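Local coordinates for MSP-domain protein like family member (Caenorhabditis elegans, PDB 1ROW) that is a sperm-specific protein with an MSP-domain fold, of undetermined function but probably serving a structural role related to that of the major sperm proteins, at residues 28-32 and 77-81. Numbering follows the deposited sequence.
Sequences AEKIV and HFASA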
ATOM      1  N   ALA A  28      12.686   3.972 -13.633  1.00 22.73           N
ATOM      2  CA  ALA A  28      12.970   3.217 -14.851  1.00 22.42           C
ATOM      3  C   ALA A  28      13.085   1.710 -14.663  1.00 23.45           C
ATOM      4  O   ALA A  28      13.568   1.009 -15.553  1.00 23.56           O
ATOM      5  CB  ALA A  28      14.238   3.749 -15.497  1.00 23.66           C
ATOM      6  N   GLU A  29      12.653   1.215 -13.507  1.00 23.08           N
ATOM      7  CA  GLU A  29      12.688  -0.222 -13.237  1.00 24.94           C
ATOM      8  C   GLU A  29      11.411  -0.633 -12.512  1.00 24.57           C
ATOM      9  O   GLU A  29      10.776   0.178 -11.845  1.00 22.87           O
ATOM     10  CB  GLU A  29      13.923  -0.601 -12.396  1.00 25.03           C
ATOM     11  CG  GLU A  29      13.933  -0.066 -10.963  1.00 28.91           C
ATOM     12  CD  GLU A  29      15.150  -0.538 -10.167  1.00 32.44           C
ATOM     13  OE1 GLU A  29      15.460  -1.747 -10.212  1.00 30.85           O
ATOM     14  OE2 GLU A  29      15.790   0.295  -9.491  1.00 34.60           O
ATOM     15  N   LYS A  30      11.023  -1.893 -12.666  1.00 25.56           N
ATOM     16  CA  LYS A  30       9.826  -2.400 -12.012  1.00 25.59           C
ATOM     17  C   LYS A  30      10.084  -2.428 -10.514  1.00 27.45           C
ATOM     18  O   LYS A  30      11.206  -2.669 -10.073  1.00 26.76           O
ATOM     19  CB  LYS A  30       9.515  -3.815 -12.504  1.00 26.12           C
ATOM     20  CG  LYS A  30       8.249  -4.435 -11.924  1.00 27.91           C
ATOM     21  CD  LYS A  30       8.055  -5.876 -12.423  1.00 31.69           C
ATOM     22  CE  LYS A  30       7.976  -5.935 -13.948  1.00 34.04           C
ATOM     23  NZ  LYS A  30       7.965  -7.336 -14.465  1.00 34.70           N
ATOM     24  N   ILE A  31       9.052  -2.165  -9.725  1.00 27.79           N
ATOM     25  CA  ILE A  31       9.210  -2.209  -8.279  1.00 29.13           C
ATOM     26  C   ILE A  31       8.281  -3.260  -7.688  1.00 27.49           C
ATOM     27  O   ILE A  31       7.215  -3.546  -8.234  1.00 27.07           O
ATOM     28  CB  ILE A  31       8.896  -0.844  -7.621  1.00 30.66           C
ATOM     29  CG1 ILE A  31       7.465  -0.426  -7.949  1.00 34.34           C
ATOM     30  CG2 ILE A  31       9.903   0.203  -8.087  1.00 32.27           C
ATOM     31  CD1 ILE A  31       7.092   0.962  -7.457  1.00 38.50           C
ATOM     32  N   VAL A  32       8.720  -3.855  -6.585  1.00 26.88           N
ATOM     33  CA  VAL A  32       7.937  -4.848  -5.870  1.00 24.68           C
ATOM     34  C   VAL A  32       7.594  -4.151  -4.553  1.00 24.22           C
ATOM     35  O   VAL A  32       8.408  -3.384  -4.036  1.00 23.45           O
ATOM     36  CB  VAL A  32       8.770  -6.132  -5.587  1.00 25.31           C
ATOM     37  CG1 VAL A  32       9.927  -5.815  -4.658  1.00 25.19           C
ATOM     38  CG2 VAL A  32       7.889  -7.210  -4.987  1.00 26.49           C
ATOM     39  N   HIS A  77       6.354  -1.021   1.961  1.00 23.84           N
ATOM     40  CA  HIS A  77       7.755  -1.412   1.843  1.00 23.61           C
ATOM     41  C   HIS A  77       7.981  -1.780   0.379  1.00 24.31           C
ATOM     42  O   HIS A  77       7.225  -2.572  -0.190  1.00 24.86           O
ATOM     43  CB  HIS A  77       8.030  -2.622   2.744  1.00 22.77           C
ATOM     44  CG  HIS A  77       7.814  -2.346   4.201  1.00 22.32           C
ATOM     45  ND1 HIS A  77       8.816  -1.885   5.026  1.00 24.19           N
ATOM     46  CD2 HIS A  77       6.696  -2.396   4.963  1.00 21.86           C
ATOM     47  CE1 HIS A  77       8.326  -1.658   6.230  1.00 21.08           C
ATOM     48  NE2 HIS A  77       7.041  -1.959   6.218  1.00 24.44           N
ATOM     49  N   PHE A  78       9.010  -1.210  -0.238  1.00 23.46           N
ATOM     50  CA  PHE A  78       9.268  -1.498  -1.642  1.00 25.16           C
ATOM     51  C   PHE A  78      10.736  -1.739  -1.956  1.00 24.59           C
ATOM     52  O   PHE A  78      11.623  -1.440  -1.154  1.00 23.22           O
ATOM     53  CB  PHE A  78       8.743  -0.348  -2.506  1.00 25.10           C
ATOM     54  CG  PHE A  78       9.362   0.971  -2.177  1.00 26.49           C
ATOM     55  CD1 PHE A  78      10.602   1.323  -2.699  1.00 27.93           C
ATOM     56  CD2 PHE A  78       8.724   1.851  -1.308  1.00 27.14           C
ATOM     57  CE1 PHE A  78      11.203   2.535  -2.361  1.00 28.50           C
ATOM     58  CE2 PHE A  78       9.313   3.067  -0.961  1.00 25.78           C
ATOM     59  CZ  PHE A  78      10.555   3.409  -1.487  1.00 28.19           C
ATOM     60  N   ALA A  79      10.975  -2.279  -3.145  1.00 25.28           N
ATOM     61  CA  ALA A  79      12.321  -2.570  -3.606  1.00 27.36           C
ATOM     62  C   ALA A  79      12.325  -2.856  -5.096  1.00 28.96           C
ATOM     63  O   ALA A  79      11.282  -3.054  -5.717  1.00 28.30           O
ATOM     64  CB  ALA A  79      12.889  -3.776  -2.853  1.00 27.70           C
ATOM     65  N   SER A  80      13.523  -2.884  -5.663  1.00 32.40           N
ATOM     66  CA  SER A  80      13.679  -3.178  -7.070  1.00 33.47           C
ATOM     67  C   SER A  80      13.119  -4.574  -7.312  1.00 33.53           C
ATOM     68  O   SER A  80      13.400  -5.501  -6.554  1.00 32.45           O
ATOM     69  CB  SER A  80      15.161  -3.140  -7.437  1.00 34.28           C
ATOM     70  OG  SER A  80      15.368  -3.675  -8.729  1.00 39.12           O
ATOM     71  N   ALA A  81      12.317  -4.722  -8.361  1.00 33.76           N
ATOM     72  CA  ALA A  81      11.742  -6.021  -8.685  1.00 34.83           C
ATOM     73  C   ALA A  81      12.823  -6.904  -9.292  1.00 37.49           C
ATOM     74  O   ALA A  81      13.488  -6.516 -10.255  1.00 35.77           O
ATOM     75  CB  ALA A  81      10.596  -5.855  -9.657  1.00 35.35           C
TER
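Val-32 and Ala-79 form an antiparallel hydrogen-bonded pair at the start of strand 31-37 and the end of strand 70-80, with Val-32 N to Ala-79 O at 2.8 Å and nearly straight (175°), and Ala-79 N to Val-32 O at 2.9 Å. Past the non-hydrogen-bonded pair Ile-31 and Ser-80 comes a third bond, Ala-81 N to Lys-30 O (2.9 Å), its donor 38° out of the carbonyl plane; it illustrates how antiparallel pairing can continue by one backbone bond beyond the regular strands. Side chains meet around this end of the strand pair. The methyl of Ala-81 rests against the aliphatic stem of Lys-30, CB to CG 3.6 Å, and a bend at chi3 turns the rest of the lysine chain from it. On Glu-29, CG lies between the backbone N and carbonyl carbon (chi1 67°), and the extended chain brings OE1 to Ser-80 OG at 2.4 Å, a hydrogen bond so short that its exact geometry is doubtful. Val-32 CG1 meets Ala-79 CB at 4.0 Å on their shared face. Within the immunoglobulin-like beta sandwich of the MSP domain, these neighbouring strands are flanked by 43-52 beside 31-37 and 99-108 beside 70-80, while Ala-88 and Phe-92 of helix 88-92 pack on Val-32.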